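Side-chain contacts in regulatory protein RecX (PDB 3E3V), which probably modulates the activity of the recombination protein RecA and is represented here by a piece of the chain carrying its three three-helix domains: residues T34-E37 and V38-K41; I89-N92 and L93-G97; E124-A127 and N128-H132; R136-Q139 and N140-Q144. All coordinates share one frame; numbering follows the deposited sequence.

Contact 1 of 4, residues T34-E37 and V38-K41; sequences TRKE and VEDK
Glu39 OE2 is gripped by two nitrogens of one guanidinium, that of Arg35 a single helical turn earlier. The main bond of this salt bridge comes from Arg35 NE at 2.6 Å to Glu39 OE2, with an N-H...O angle of 160°; Arg35 NH2 adds a weak second bond. The oxygen lies at the edge of the guanidinium, in its plane, yet is met on its syn side well off the carboxylate plane, and the two flat groups are turned 62° apart. Arg35 reaches it with CG anti to its backbone N (chi1 171°) and the chain extended as far as NE, and its arm also touches Ile56 and Ile60 of helix 49-61. Beside this pair, Lys36 CG passes 3.5 Å from Asp40 OD2, while the charged ends stay apart. At the start of the helix the bonds are reciprocal: Glu37 N donates to Thr34 OG1 (3.0 Å), and Thr34 N to the anti lone pair of Glu37 OE1 (2.9 Å). Thr34 OG1 is further bonded to Lys96 O, and Glu37 OE2 is salt-bridged to Lys96 NZ. This is a capping box with Thr34 as N-cap, opening helix 35-39 of the first RecX three-helix domain.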
loop_
_atom_site.group_PDB
_atom_site.type_symbol
_atom_site.label_atom_id
_atom_site.label_comp_id
_atom_site.label_asym_id
_atom_site.label_seq_id
_atom_site.Cartn_x
_atom_site.Cartn_y
_atom_site.Cartn_z
ATOM N N THR A 34 2.627 -9.666 -5.836
ATOM C CA THR A 34 1.183 -9.812 -5.980
ATOM C C THR A 34 0.992 -10.873 -7.039
ATOM O O THR A 34 1.929 -11.199 -7.763
ATOM C CB THR A 34 0.472 -8.527 -6.501
ATOM O OG1 THR A 34 0.843 -8.300 -7.864
ATOM C CG2 THR A 34 0.831 -7.306 -5.664
ATOM N N ARG A 35 -0.219 -11.408 -7.128
ATOM C CA ARG A 35 -0.521 -12.420 -8.129
ATOM C C ARG A 35 -0.220 -11.868 -9.520
ATOM O O ARG A 35 0.463 -12.507 -10.318
ATOM C CB ARG A 35 -1.995 -12.826 -8.044
ATOM C CG ARG A 35 -2.454 -13.719 -9.191
ATOM C CD ARG A 35 -3.893 -14.186 -9.010
ATOM N NE ARG A 35 -4.344 -14.968 -10.158
ATOM C CZ ARG A 35 -5.431 -15.732 -10.172
ATOM N NH1 ARG A 35 -6.198 -15.832 -9.092
ATOM N NH2 ARG A 35 -5.759 -16.394 -11.273
ATOM N N LYS A 36 -0.715 -10.663 -9.794
ATOM C CA LYS A 36 -0.514 -10.036 -11.096
ATOM C C LYS A 36 0.960 -9.797 -11.438
ATOM O O LYS A 36 1.353 -9.903 -12.604
ATOM C CB LYS A 36 -1.296 -8.720 -11.175
ATOM C CG LYS A 36 -1.624 -8.301 -12.601
ATOM C CD LYS A 36 -2.023 -6.840 -12.685
ATOM C CE LYS A 36 -2.233 -6.413 -14.130
ATOM N NZ LYS A 36 -2.467 -4.944 -14.231
ATOM N N GLU A 37 1.781 -9.471 -10.441
ATOM C CA GLU A 37 3.209 -9.254 -10.684
ATOM C C GLU A 37 3.854 -10.521 -11.237
ATOM O O GLU A 37 4.739 -10.461 -12.096
ATOM C CB GLU A 37 3.936 -8.855 -9.395
ATOM C CG GLU A 37 3.885 -7.376 -9.053
ATOM C CD GLU A 37 4.707 -7.054 -7.824
ATOM O OE1 GLU A 37 4.392 -7.591 -6.742
ATOM O OE2 GLU A 37 5.676 -6.272 -7.933
ATOM N N VAL A 38 3.428 -11.671 -10.723
ATOM C CA VAL A 38 3.954 -12.951 -11.179
ATOM C C VAL A 38 3.209 -13.332 -12.451
ATOM O O VAL A 38 3.799 -13.803 -13.414
ATOM C CB VAL A 38 3.736 -14.066 -10.121
ATOM C CG1 VAL A 38 4.345 -15.375 -10.606
ATOM C CG2 VAL A 38 4.362 -13.667 -8.802
ATOM N N GLU A 39 1.901 -13.102 -12.437
ATOM C CA GLU A 39 1.018 -13.407 -13.553
ATOM C C GLU A 39 1.536 -12.814 -14.861
ATOM O O GLU A 39 1.365 -13.406 -15.929
ATOM C CB GLU A 39 -0.378 -12.883 -13.237
ATOM C CG GLU A 39 -1.490 -13.740 -13.761
ATOM C CD GLU A 39 -2.770 -13.537 -12.985
ATOM O OE1 GLU A 39 -3.213 -12.371 -12.836
ATOM O OE2 GLU A 39 -3.336 -14.550 -12.525
ATOM N N ASP A 40 2.150 -11.636 -14.794
ATOM C CA ASP A 40 2.722 -11.060 -16.000
ATOM C C ASP A 40 4.221 -10.811 -15.840
ATOM O O ASP A 40 4.732 -9.718 -16.072
ATOM C CB ASP A 40 1.971 -9.792 -16.474
ATOM C CG ASP A 40 1.822 -8.736 -15.402
ATOM O OD1 ASP A 40 2.836 -8.349 -14.784
ATOM O OD2 ASP A 40 0.677 -8.272 -15.196
ATOM N N LYS A 41 4.904 -11.864 -15.405
ATOM C CA LYS A 41 6.353 -11.887 -15.253
ATOM C C LYS A 41 6.694 -13.191 -15.955
ATOM O O LYS A 41 7.831 -13.421 -16.380
ATOM C CB LYS A 41 6.776 -11.959 -13.785
ATOM C CG LYS A 41 8.218 -12.434 -13.583
ATOM C CD LYS A 41 9.223 -11.594 -14.377
ATOM C CE LYS A 41 10.648 -12.152 -14.249
ATOM N NZ LYS A 41 11.656 -11.421 -15.087
#

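Contact 2 of 4, residues I89-N92 and L93-G97; sequences IKLN and LSKKG
Lys90 O takes two hydrogen bonds from Ser94, and these lead the polar side of this helical turn. Ser94 N approaches at 2.8 Å from Lys90 O, as in any alpha-helix, whereas Ser94 OG donates to Lys90 O at 3.2 Å from above the carbonyl plane, away from the lone pairs. The hydroxyl is brought back over the preceding turn because OG stands beside its own backbone N, opposite the carbonyl carbon (chi1 -66°). It is a serine side chain spending its proton on the helix that carries it. Leu93 N to Ile89 O and Lys95 N to Leu91 O continue the backbone ladder, and Gly97, with positive phi, closes it in a Schellman motif.

The apolar contacts are of two sorts. Ile89 and Leu93 run alongside each other in one direction, with Ile89 CG2 4.1 Å from Leu93 CD1; both are buried. On an exposed face, Leu91 CD1 rests 3.7 Å from Lys95 CD, so the leucine meets the methylene part of the lysine.

Two lysines bring charge. The chain of Lys90 is extended until a bend at the last torsion, and its ammonium forms a salt bridge with Asp100, passing 3.8 Å from Ser94 OG (measured from Lys90 NZ); the ammonium of Lys96 is salt-bridged to Glu37.

Helix 86-94 thereby presents Ile89 and Leu93 to Tyr74 of helix 67-81, and to Leu107 and Ala103 respectively of helix 100-107, within the second RecX three-helix domain.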
loop_
_atom_site.group_PDB
_atom_site.type_symbol
_atom_site.label_atom_id
_atom_site.label_comp_id
_atom_site.label_asym_id
_atom_site.label_seq_id
_atom_site.Cartn_x
_atom_site.Cartn_y
_atom_site.Cartn_z
ATOM N N ILE A 89 -1.994 4.799 0.019
ATOM C CA ILE A 89 -1.596 3.410 0.241
ATOM C C ILE A 89 -2.422 2.528 -0.698
ATOM O O ILE A 89 -1.909 1.591 -1.308
ATOM C CB ILE A 89 -1.830 3.002 1.723
ATOM C CG1 ILE A 89 -0.838 3.766 2.619
ATOM C CG2 ILE A 89 -1.650 1.495 1.903
ATOM C CD1 ILE A 89 -1.138 3.702 4.118
ATOM N N LYS A 90 -3.700 2.866 -0.835
ATOM C CA LYS A 90 -4.608 2.109 -1.680
ATOM C C LYS A 90 -4.262 2.177 -3.163
ATOM O O LYS A 90 -4.280 1.158 -3.849
ATOM C CB LYS A 90 -6.060 2.574 -1.469
ATOM C CG LYS A 90 -7.089 1.697 -2.210
ATOM C CD LYS A 90 -8.514 2.280 -2.161
ATOM C CE LYS A 90 -9.496 1.404 -2.938
ATOM N NZ LYS A 90 -9.049 1.167 -4.356
ATOM N N LEU A 91 -3.962 3.368 -3.670
ATOM C CA LEU A 91 -3.614 3.481 -5.074
ATOM C C LEU A 91 -2.275 2.801 -5.331
ATOM O O LEU A 91 -2.026 2.328 -6.434
ATOM C CB LEU A 91 -3.590 4.950 -5.528
ATOM C CG LEU A 91 -2.477 5.929 -5.159
ATOM C CD1 LEU A 91 -1.233 5.689 -6.018
ATOM C CD2 LEU A 91 -2.993 7.349 -5.394
ATOM N N ASN A 92 -1.405 2.736 -4.324
ATOM C CA ASN A 92 -0.126 2.049 -4.520
ATOM C C ASN A 92 -0.444 0.564 -4.680
ATOM O O ASN A 92 0.106 -0.120 -5.554
ATOM C CB ASN A 92 0.825 2.271 -3.334
ATOM C CG ASN A 92 1.390 3.680 -3.298
ATOM O OD1 ASN A 92 1.446 4.355 -4.313
ATOM N ND2 ASN A 92 1.817 4.120 -2.128
ATOM N N LEU A 93 -1.342 0.074 -3.833
ATOM C CA LEU A 93 -1.781 -1.318 -3.897
ATOM C C LEU A 93 -2.431 -1.606 -5.256
ATOM O O LEU A 93 -2.178 -2.653 -5.860
ATOM C CB LEU A 93 -2.777 -1.609 -2.766
ATOM C CG LEU A 93 -2.130 -1.690 -1.376
ATOM C CD1 LEU A 93 -3.181 -1.625 -0.276
ATOM C CD2 LEU A 93 -1.341 -2.983 -1.296
ATOM N N SER A 94 -3.277 -0.691 -5.732
ATOM C CA SER A 94 -3.935 -0.872 -7.034
ATOM C C SER A 94 -2.914 -0.926 -8.164
ATOM O O SER A 94 -3.097 -1.656 -9.138
ATOM C CB SER A 94 -4.916 0.272 -7.336
ATOM O OG SER A 94 -6.003 0.279 -6.448
ATOM N N LYS A 95 -1.854 -0.136 -8.039
ATOM C CA LYS A 95 -0.811 -0.099 -9.057
ATOM C C LYS A 95 0.022 -1.377 -9.077
ATOM O O LYS A 95 0.825 -1.591 -9.984
ATOM C CB LYS A 95 0.093 1.112 -8.834
ATOM C CG LYS A 95 -0.518 2.426 -9.302
ATOM C CD LYS A 95 0.244 3.632 -8.745
ATOM C CE LYS A 95 1.724 3.590 -9.088
ATOM N NZ LYS A 95 1.971 3.621 -10.556
ATOM N N LYS A 96 -0.171 -2.222 -8.068
ATOM C CA LYS A 96 0.548 -3.489 -7.965
ATOM C C LYS A 96 -0.352 -4.655 -8.370
ATOM O O LYS A 96 0.069 -5.807 -8.358
ATOM C CB LYS A 96 1.036 -3.698 -6.529
ATOM C CG LYS A 96 2.248 -2.876 -6.143
ATOM C CD LYS A 96 3.506 -3.439 -6.796
ATOM C CE LYS A 96 4.758 -2.700 -6.358
ATOM N NZ LYS A 96 5.987 -3.339 -6.912
ATOM N N GLY A 97 -1.598 -4.357 -8.708
ATOM C CA GLY A 97 -2.513 -5.411 -9.110
ATOM C C GLY A 97 -3.398 -5.983 -8.009
ATOM O O GLY A 97 -3.980 -7.053 -8.183
#

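Contact 3 of 4, residues E124-A127 and N128-H132; sequences EKLA and NRYSH
Leu126 CD2 sits over the centre of the Arg129 guanidinium, 3.9 Å above its plane, and the same methyl meets Tyr130 CE2 at 4.0 Å. One leucine branch thus serves a flat cation and an aromatic ring together. Leu126 and Arg129 run side by side in the same direction; the arginine leaves its backbone with CG anti to N (chi1 -179°) and then bends at chi3, which turns the guanidinium's face to the methyl. Leu126 CB adds a further contact, 4.1 Å from Tyr130 CE2.

Tyr130 also comes close to the backbone. Its CD2 lies 3.1 Å from Leu126 O, an oblique approach to the ring, while Tyr130 N bonds the same oxygen at 2.9 Å. That bond is among the last of helix 112-129, since Tyr130 is the first residue to leave helical angles.

Beyond this shell, Tyr130 touches Lys138 and Lys141, and Leu126 touches Ile142 and Ser145, all on helix 135-148. Further along the chain Ser131 OG and His132 ND1 share a hydrogen bond of 3.2 Å, the hydroxyl in the plane of the imidazole. Replacing Tyr130 with an alanine would probably leave Leu126 CD2 without its aromatic neighbour and the stem of Lys141 without the ring it packs on.

The chemistry is that of a surface helix end: dispersion between a methyl, a ring and a guanidinium face, with no side-chain ion pair joining the two segments.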
loop_
_atom_site.group_PDB
_atom_site.type_symbol
_atom_site.label_atom_id
_atom_site.label_comp_id
_atom_site.label_asym_id
_atom_site.label_seq_id
_atom_site.Cartn_x
_atom_site.Cartn_y
_atom_site.Cartn_z
ATOM N N GLU A 124 2.524 18.714 13.361
ATOM C CA GLU A 124 3.362 19.468 14.280
ATOM C C GLU A 124 4.588 20.047 13.569
ATOM O O GLU A 124 4.950 21.201 13.798
ATOM C CB GLU A 124 3.807 18.590 15.452
ATOM C CG GLU A 124 2.685 18.234 16.418
ATOM C CD GLU A 124 3.167 17.402 17.597
ATOM O OE1 GLU A 124 4.003 17.901 18.378
ATOM O OE2 GLU A 124 2.711 16.247 17.742
ATOM N N LYS A 125 5.222 19.253 12.708
ATOM C CA LYS A 125 6.402 19.715 11.974
ATOM C C LYS A 125 6.043 20.872 11.062
ATOM O O LYS A 125 6.757 21.870 10.999
ATOM C CB LYS A 125 6.990 18.587 11.127
ATOM C CG LYS A 125 7.622 17.466 11.919
ATOM C CD LYS A 125 8.073 16.329 11.006
ATOM C CE LYS A 125 8.653 15.187 11.822
ATOM N NZ LYS A 125 8.976 14.005 10.980
ATOM N N LEU A 126 4.934 20.730 10.347
ATOM C CA LEU A 126 4.484 21.768 9.430
ATOM C C LEU A 126 4.065 23.049 10.150
ATOM O O LEU A 126 4.198 24.145 9.601
ATOM C CB LEU A 126 3.318 21.245 8.586
ATOM C CG LEU A 126 3.679 20.091 7.655
ATOM C CD1 LEU A 126 2.434 19.532 7.007
ATOM C CD2 LEU A 126 4.665 20.595 6.606
ATOM N N ALA A 127 3.551 22.912 11.370
ATOM C CA ALA A 127 3.126 24.076 12.144
ATOM C C ALA A 127 4.352 24.938 12.427
ATOM O O ALA A 127 4.303 26.162 12.318
ATOM C CB ALA A 127 2.465 23.632 13.452
ATOM N N ASN A 128 5.455 24.285 12.781
ATOM C CA ASN A 128 6.709 24.981 13.056
ATOM C C ASN A 128 7.256 25.594 11.772
ATOM O O ASN A 128 7.814 26.691 11.782
ATOM C CB ASN A 128 7.735 24.001 13.632
ATOM C CG ASN A 128 7.305 23.437 14.970
ATOM O OD1 ASN A 128 7.738 22.359 15.372
ATOM N ND2 ASN A 128 6.456 24.172 15.674
ATOM N N ARG A 129 7.093 24.879 10.665
ATOM C CA ARG A 129 7.579 25.370 9.388
ATOM C C ARG A 129 6.840 26.629 8.957
ATOM O O ARG A 129 7.434 27.553 8.408
ATOM C CB ARG A 129 7.423 24.305 8.303
ATOM C CG ARG A 129 7.949 24.756 6.936
ATOM C CD ARG A 129 7.776 23.682 5.874
ATOM N NE ARG A 129 8.418 22.426 6.246
ATOM C CZ ARG A 129 8.393 21.328 5.498
ATOM N NH1 ARG A 129 7.758 21.329 4.334
ATOM N NH2 ARG A 129 8.995 20.223 5.920
ATOM N N TYR A 130 5.540 26.665 9.203
ATOM C CA TYR A 130 4.746 27.825 8.822
ATOM C C TYR A 130 4.425 28.708 10.026
ATOM O O TYR A 130 3.434 29.442 10.014
ATOM C CB TYR A 130 3.449 27.360 8.155
ATOM C CG TYR A 130 3.676 26.400 7.010
ATOM C CD1 TYR A 130 4.571 26.707 5.986
ATOM C CD2 TYR A 130 2.996 25.183 6.951
ATOM C CE1 TYR A 130 4.784 25.823 4.930
ATOM C CE2 TYR A 130 3.200 24.300 5.904
ATOM C CZ TYR A 130 4.095 24.623 4.899
ATOM O OH TYR A 130 4.304 23.732 3.870
ATOM N N SER A 131 5.277 28.643 11.049
ATOM C CA SER A 131 5.079 29.410 12.283
ATOM C C SER A 131 4.815 30.906 12.092
ATOM O O SER A 131 4.208 31.543 12.956
ATOM C CB SER A 131 6.279 29.231 13.215
ATOM O OG SER A 131 7.430 29.873 12.701
ATOM N N HIS A 132 5.269 31.471 10.974
ATOM C CA HIS A 132 5.057 32.886 10.709
ATOM C C HIS A 132 3.702 33.189 10.090
ATOM O O HIS A 132 3.275 34.339 10.080
ATOM C CB HIS A 132 6.161 33.436 9.806
ATOM C CG HIS A 132 7.459 33.653 10.511
ATOM N ND1 HIS A 132 7.978 32.747 11.411
ATOM C CD2 HIS A 132 8.360 34.662 10.427
ATOM C CE1 HIS A 132 9.145 33.187 11.849
ATOM N NE2 HIS A 132 9.399 34.346 11.266
#

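Contact 4 of 4, residues R136-Q139 and N140-Q144; sequences RNKQ and NKIKQ
Helix 135-148 of the third RecX three-helix domain supplies this contact, a regular alpha-helical stretch in which Lys143 folds back on Gln139 and Asn140 on Arg136. Lys143 N donates to Gln139 O at 2.8 Å, nearly straight at 168°, and the side chain then lies across that same oxygen: Lys143 CG and Lys143 CD both lie 3.2 Å from Gln139 O. With CG set beside its own backbone N (chi1 -74°), the lysine sends its methylenes back toward the previous turn, until Lys143 CE stands 4.2 Å from Gln139 CB. The ammonium beyond has a long, weak ion pair with Asp157. An alanine in place of Lys143 is likely to deprive Gln139 O of the CG and CD methylenes that lie over it, and Asp157 of a weak ionic partner.

The buried member is Ile142. Its CD1 lies 4.2 Å from Lys138 CG, so a lysine stem borders the isoleucine, while Ile142 itself meets Leu163 of helix 153-165 and Ala123 of helix 112-129. Gln139 meets the same helix 153-165, at Ile160 and Asp164. On the exposed side, the flat ends of Arg136 and Asn140 are inclined 54° to each other, and Arg136 CG approaches Asn140 ND2 to 3.7 Å. Asn140 ND2 is also only 2.8 Å from Arg136 O, but at an angle too poor for a hydrogen bond; that oxygen is instead bonded by Asn140 N, at 3.0 Å.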
loop_
_atom_site.group_PDB
_atom_site.type_symbol
_atom_site.label_atom_id
_atom_site.label_comp_id
_atom_site.label_asym_id
_atom_site.label_seq_id
_atom_site.Cartn_x
_atom_site.Cartn_y
_atom_site.Cartn_z
ATOM N N ARG A 136 -4.981 30.657 10.460
ATOM C CA ARG A 136 -5.782 30.229 9.318
ATOM C C ARG A 136 -4.941 29.710 8.148
ATOM O O ARG A 136 -5.147 28.586 7.677
ATOM C CB ARG A 136 -6.646 31.401 8.857
ATOM C CG ARG A 136 -7.578 31.113 7.703
ATOM C CD ARG A 136 -8.346 32.380 7.349
ATOM N NE ARG A 136 -7.454 33.446 6.888
ATOM C CZ ARG A 136 -6.883 33.475 5.686
ATOM N NH1 ARG A 136 -7.114 32.497 4.818
ATOM N NH2 ARG A 136 -6.081 34.476 5.349
ATOM N N ASN A 137 -4.001 30.526 7.675
ATOM C CA ASN A 137 -3.143 30.127 6.558
ATOM C C ASN A 137 -2.311 28.912 6.934
ATOM O O ASN A 137 -1.988 28.082 6.091
ATOM C CB ASN A 137 -2.212 31.276 6.160
ATOM C CG ASN A 137 -2.941 32.405 5.460
ATOM O OD1 ASN A 137 -2.370 33.466 5.209
ATOM N ND2 ASN A 137 -4.205 32.181 5.134
ATOM N N LYS A 138 -1.968 28.819 8.210
ATOM C CA LYS A 138 -1.173 27.715 8.708
ATOM C C LYS A 138 -1.945 26.403 8.579
ATOM O O LYS A 138 -1.448 25.440 8.001
ATOM C CB LYS A 138 -0.802 27.969 10.167
ATOM C CG LYS A 138 0.223 27.008 10.730
ATOM C CD LYS A 138 0.354 27.164 12.240
ATOM C CE LYS A 138 0.825 28.553 12.649
ATOM N NZ LYS A 138 0.871 28.711 14.136
ATOM N N GLN A 139 -3.165 26.370 9.115
ATOM C CA GLN A 139 -3.996 25.169 9.053
ATOM C C GLN A 139 -4.361 24.764 7.630
ATOM O O GLN A 139 -4.469 23.571 7.326
ATOM C CB GLN A 139 -5.272 25.353 9.875
ATOM C CG GLN A 139 -5.004 25.590 11.349
ATOM C CD GLN A 139 -6.176 25.193 12.221
ATOM O OE1 GLN A 139 -7.339 25.441 11.882
ATOM N NE2 GLN A 139 -5.877 24.581 13.359
ATOM N N ASN A 140 -4.557 25.748 6.758
ATOM C CA ASN A 140 -4.884 25.463 5.362
ATOM C C ASN A 140 -3.744 24.668 4.726
ATOM O O ASN A 140 -3.980 23.662 4.054
ATOM C CB ASN A 140 -5.093 26.756 4.568
ATOM C CG ASN A 140 -6.367 27.480 4.950
ATOM O OD1 ASN A 140 -7.434 26.872 5.047
ATOM N ND2 ASN A 140 -6.268 28.788 5.156
ATOM N N LYS A 141 -2.513 25.127 4.934
ATOM C CA LYS A 141 -1.351 24.440 4.378
ATOM C C LYS A 141 -1.238 23.031 4.956
ATOM O O LYS A 141 -0.932 22.091 4.239
ATOM C CB LYS A 141 -0.062 25.213 4.680
ATOM C CG LYS A 141 0.114 26.522 3.917
ATOM C CD LYS A 141 1.410 27.209 4.354
ATOM C CE LYS A 141 1.730 28.459 3.542
ATOM N NZ LYS A 141 0.612 29.431 3.609
ATOM N N ILE A 142 -1.484 22.887 6.251
ATOM C CA ILE A 142 -1.391 21.572 6.882
ATOM C C ILE A 142 -2.472 20.618 6.355
ATOM O O ILE A 142 -2.177 19.472 6.014
ATOM C CB ILE A 142 -1.459 21.691 8.438
ATOM C CG1 ILE A 142 -0.209 22.431 8.953
ATOM C CG2 ILE A 142 -1.504 20.316 9.073
ATOM C CD1 ILE A 142 -0.273 22.829 10.427
ATOM N N LYS A 143 -3.713 21.096 6.273
ATOM C CA LYS A 143 -4.809 20.275 5.759
ATOM C C LYS A 143 -4.498 19.813 4.337
ATOM O O LYS A 143 -4.738 18.665 3.968
ATOM C CB LYS A 143 -6.111 21.079 5.736
ATOM C CG LYS A 143 -6.727 21.305 7.103
ATOM C CD LYS A 143 -7.530 22.601 7.134
ATOM C CE LYS A 143 -8.298 22.748 8.433
ATOM N NZ LYS A 143 -9.344 21.693 8.544
ATOM N N GLN A 144 -3.968 20.737 3.550
ATOM C CA GLN A 144 -3.618 20.501 2.158
ATOM C C GLN A 144 -2.556 19.409 2.048
ATOM O O GLN A 144 -2.668 18.478 1.243
ATOM C CB GLN A 144 -3.101 21.813 1.561
ATOM C CG GLN A 144 -2.873 21.814 0.063
ATOM C CD GLN A 144 -2.380 23.168 -0.430
ATOM O OE1 GLN A 144 -3.015 24.200 -0.177
ATOM N NE2 GLN A 144 -1.239 23.174 -1.124
#

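All four contacts are local, between side chains about one helical turn apart, and the first three also take in a helix end; yet their chemistry changes with place. Contacts 1 and 2 are partly buried, lie in the first and second three-helix domains and touch: Lys96 of contact 2 ties its carbonyl and its ammonium to the capping-box residues of contact 1, joining the two domains by polar bonds. Contacts 3 and 4 lie at the surface in the third domain, on successive helices, and meet through apolar atoms, with Leu126 CB 3.7 Å from Ile142 CG1. Contact 1, whose centre is about 43 Å from that of contact 3, is the one whose segments are bridged by a salt bridge.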